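Local coordinates for protein acetylxylan esterase (PDB 3W7V) that removes acetyl groups from the xylose units of xylan and xylo-oligosaccharides, working as a homooctameric serine esterase of the GDSL family, at residues Ile12-Thr17 / Gly90-Trp95. Numbering follows the deposited sequence.
Sequences IGDSIT and GINDVW
Asp-14 and Asn-92 bring the two backbones nearest, with CA atoms 7.8 Å apart, where the N-cap of helix 15-18 faces the first turn of helix 91-99. The carboxylate of Asp-14 does two jobs. Its OD1 turns back and accepts from Ile-16 N at 3.1 Å, capping helix 15-18; the donor lies on the anti side, 20° out of the carboxylate plane. With chi1 56°, CG sits between the backbone N and carbonyl carbon, and OD2 reaches toward the start of helix 91-99. Two waters bridge the gap. Water 1 lies 2.7 Å from Asp-14 OD2 and accepts from the N-H groups of Gly-90 and Asn-92. Water 2 donates to OD2 and accepts from Ile-91 N at 3.1 Å. The carboxylate thus reaches the first N-H groups of the helix through water.

Gly-13, Asp-14 and Ser-15 form the GDS motif of the GDSL (SGNH hydrolase) family. Ser-15 is the inferred nucleophile, and its OG is hydrogen-bonded to His-194 NE2. Asn-92 and Gly-63 are inferred to stabilise the transition state, consistent with an oxyanion hole beside the nucleophile.

The amide of Asn-92 packs across Asp-14, with ND2 3.4 Å from Asp-14 CB and the amide plane 70° from the carboxylate. ND2 is hydrogen-bonded to Asn-64 O, and OD1 to Arg-96 NH2, so both ends are held. Beside the waters, Ile-16 CG1 meets Ile-91 CD1 at 3.9 Å, the two side chains crossing at about a right angle.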
ATOM      1  N   ILE A  12      26.042 -19.936  -1.873  1.00 19.80           N
ATOM      2  CA  ILE A  12      25.997 -18.788  -2.802  1.00 21.54           C
ATOM      3  C   ILE A  12      25.529 -19.271  -4.150  1.00 20.28           C
ATOM      4  O   ILE A  12      25.664 -20.442  -4.507  1.00 19.47           O
ATOM      5  CB  ILE A  12      27.340 -18.068  -2.812  1.00 22.67           C
ATOM      6  CG1 ILE A  12      27.242 -16.705  -3.526  1.00 20.76           C
ATOM      7  CG2 ILE A  12      28.434 -18.910  -3.372  1.00 23.35           C
ATOM      8  CD1 ILE A  12      28.405 -15.803  -3.194  1.00 22.74           C
ATOM      9  N   GLY A  13      24.943 -18.343  -4.918  1.00 19.05           N
ATOM     10  CA  GLY A  13      24.278 -18.707  -6.114  1.00 20.13           C
ATOM     11  C   GLY A  13      23.397 -17.558  -6.580  1.00 17.95           C
ATOM     12  O   GLY A  13      23.575 -16.419  -6.197  1.00 18.25           O
ATOM     13  N   ASP A  14      22.420 -17.954  -7.376  1.00 18.56           N
ATOM     14  CA  ASP A  14      21.474 -17.036  -8.077  1.00 19.86           C
ATOM     15  C   ASP A  14      20.108 -17.119  -7.383  1.00 19.83           C
ATOM     16  O   ASP A  14      20.065 -17.380  -6.172  1.00 17.03           O
ATOM     17  CB  ASP A  14      21.451 -17.368  -9.568  1.00 19.36           C
ATOM     18  CG  ASP A  14      21.105 -18.822  -9.845  1.00 22.30           C
ATOM     19  OD1 ASP A  14      20.319 -19.421  -9.069  1.00 20.34           O
ATOM     20  OD2 ASP A  14      21.630 -19.411 -10.836  1.00 20.82           O
ATOM     21  N   SER A  15      19.005 -16.886  -8.075  1.00 19.80           N
ATOM     22  CA  SER A  15      17.682 -16.871  -7.408  1.00 17.91           C
ATOM     23  C   SER A  15      17.311 -18.217  -6.788  1.00 19.45           C
ATOM     24  O   SER A  15      16.534 -18.272  -5.823  1.00 18.61           O
ATOM     25  CB  SER A  15      16.529 -16.472  -8.343  1.00 20.97           C
ATOM     26  OG  SER A  15      16.422 -17.369  -9.369  1.00 26.54           O
ATOM     27  N   ILE A  16      17.750 -19.294  -7.398  1.00 17.72           N
ATOM     28  CA  ILE A  16      17.493 -20.669  -6.868  1.00 18.36           C
ATOM     29  C   ILE A  16      18.034 -20.779  -5.444  1.00 19.12           C
ATOM     30  O   ILE A  16      17.364 -21.329  -4.534  1.00 18.20           O
ATOM     31  CB  ILE A  16      17.986 -21.791  -7.842  1.00 17.68           C
ATOM     32  CG1 ILE A  16      17.467 -21.543  -9.253  1.00 21.14           C
ATOM     33  CG2 ILE A  16      17.596 -23.159  -7.306  1.00 18.42           C
ATOM     34  CD1 ILE A  16      15.962 -21.489  -9.374  1.00 20.92           C
ATOM     35  N   THR A  17      19.183 -20.170  -5.187  1.00 17.66           N
ATOM     36  CA  THR A  17      19.742 -20.105  -3.861  1.00 19.08           C
ATOM     37  C   THR A  17      19.123 -18.988  -2.993  1.00 20.93           C
ATOM     38  O   THR A  17      18.730 -19.219  -1.880  1.00 20.24           O
ATOM     39  CB  THR A  17      21.315 -19.999  -3.980  1.00 19.41           C
ATOM     40  OG1 THR A  17      21.794 -21.122  -4.650  1.00 18.07           O
ATOM     41  CG2 THR A  17      21.935 -19.861  -2.653  1.00 19.64           C
ATOM     42  N   GLY A  90      25.382 -20.728 -12.932  1.00 17.89           N
ATOM     43  CA  GLY A  90      25.437 -21.116 -14.335  1.00 17.98           C
ATOM     44  C   GLY A  90      24.105 -21.012 -15.021  1.00 17.94           C
ATOM     45  O   GLY A  90      24.041 -20.845 -16.229  1.00 17.61           O
ATOM     46  N   ILE A  91      23.002 -21.088 -14.271  1.00 16.33           N
ATOM     47  CA  ILE A  91      21.698 -21.019 -14.887  1.00 17.59           C
ATOM     48  C   ILE A  91      21.602 -19.722 -15.740  1.00 15.77           C
ATOM     49  O   ILE A  91      21.148 -19.801 -16.872  1.00 18.84           O
ATOM     50  CB  ILE A  91      20.552 -21.150 -13.887  1.00 16.72           C
ATOM     51  CG1 ILE A  91      20.437 -22.603 -13.479  1.00 20.18           C
ATOM     52  CG2 ILE A  91      19.237 -20.716 -14.457  1.00 20.29           C
ATOM     53  CD1 ILE A  91      19.567 -22.851 -12.253  1.00 19.84           C
ATOM     54  N   ASN A  92      21.943 -18.582 -15.164  1.00 19.69           N
ATOM     55  CA  ASN A  92      21.765 -17.284 -15.821  1.00 17.80           C
ATOM     56  C   ASN A  92      22.830 -17.112 -16.941  1.00 17.68           C
ATOM     57  O   ASN A  92      22.595 -16.464 -17.953  1.00 17.69           O
ATOM     58  CB  ASN A  92      21.847 -16.159 -14.823  1.00 18.97           C
ATOM     59  CG  ASN A  92      20.636 -16.132 -13.856  1.00 21.02           C
ATOM     60  OD1 ASN A  92      19.489 -16.269 -14.406  1.00 18.45           O
ATOM     61  ND2 ASN A  92      20.770 -16.135 -12.614  1.00 20.28           N
ATOM     62  N   ASP A  93      24.010 -17.534 -16.616  1.00 17.36           N
ATOM     63  CA  ASP A  93      25.175 -17.558 -17.522  1.00 18.17           C
ATOM     64  C   ASP A  93      24.716 -18.118 -18.845  1.00 19.51           C
ATOM     65  O   ASP A  93      25.064 -17.608 -19.886  1.00 17.72           O
ATOM     66  CB  ASP A  93      26.323 -18.405 -16.916  1.00 18.55           C
ATOM     67  CG  ASP A  93      26.714 -17.997 -15.514  1.00 19.78           C
ATOM     68  OD1 ASP A  93      27.871 -17.495 -15.275  1.00 18.26           O
ATOM     69  OD2 ASP A  93      25.838 -18.059 -14.622  1.00 18.51           O
ATOM     70  N   VAL A  94      23.905 -19.171 -18.810  1.00 17.58           N
ATOM     71  CA  VAL A  94      23.402 -19.811 -19.978  1.00 17.39           C
ATOM     72  C   VAL A  94      22.118 -19.159 -20.455  1.00 17.70           C
ATOM     73  O   VAL A  94      21.894 -18.863 -21.625  1.00 18.24           O
ATOM     74  CB  VAL A  94      23.106 -21.296 -19.607  1.00 16.70           C
ATOM     75  CG1 VAL A  94      22.288 -21.985 -20.663  1.00 15.79           C
ATOM     76  CG2 VAL A  94      24.409 -22.061 -19.413  1.00 19.14           C
ATOM     77  N   TRP A  95      21.172 -18.997 -19.517  1.00 17.17           N
ATOM     78  CA  TRP A  95      19.841 -18.579 -19.909  1.00 15.97           C
ATOM     79  C   TRP A  95      19.843 -17.270 -20.710  1.00 17.07           C
ATOM     80  O   TRP A  95      19.054 -17.169 -21.605  1.00 17.69           O
ATOM     81  CB  TRP A  95      18.984 -18.320 -18.659  1.00 17.43           C
ATOM     82  CG  TRP A  95      17.435 -18.426 -18.848  1.00 16.23           C
ATOM     83  CD1 TRP A  95      16.695 -18.728 -19.986  1.00 16.63           C
ATOM     84  CD2 TRP A  95      16.506 -18.327 -17.793  1.00 17.23           C
ATOM     85  NE1 TRP A  95      15.355 -18.907 -19.635  1.00 17.48           N
ATOM     86  CE2 TRP A  95      15.213 -18.612 -18.315  1.00 19.46           C
ATOM     87  CE3 TRP A  95      16.638 -18.065 -16.424  1.00 18.84           C
ATOM     88  CZ2 TRP A  95      14.059 -18.592 -17.503  1.00 19.53           C
ATOM     89  CZ3 TRP A  95      15.490 -17.988 -15.634  1.00 18.87           C
ATOM     90  CH2 TRP A  95      14.225 -18.234 -16.192  1.00 20.39           C
TER
HETATM   91  O   HOH W   1      23.454 -18.502 -12.603  1.00 18.39           O
HETATM   92  O   HOH W   2      22.784 -21.780 -11.222  1.00 19.79           O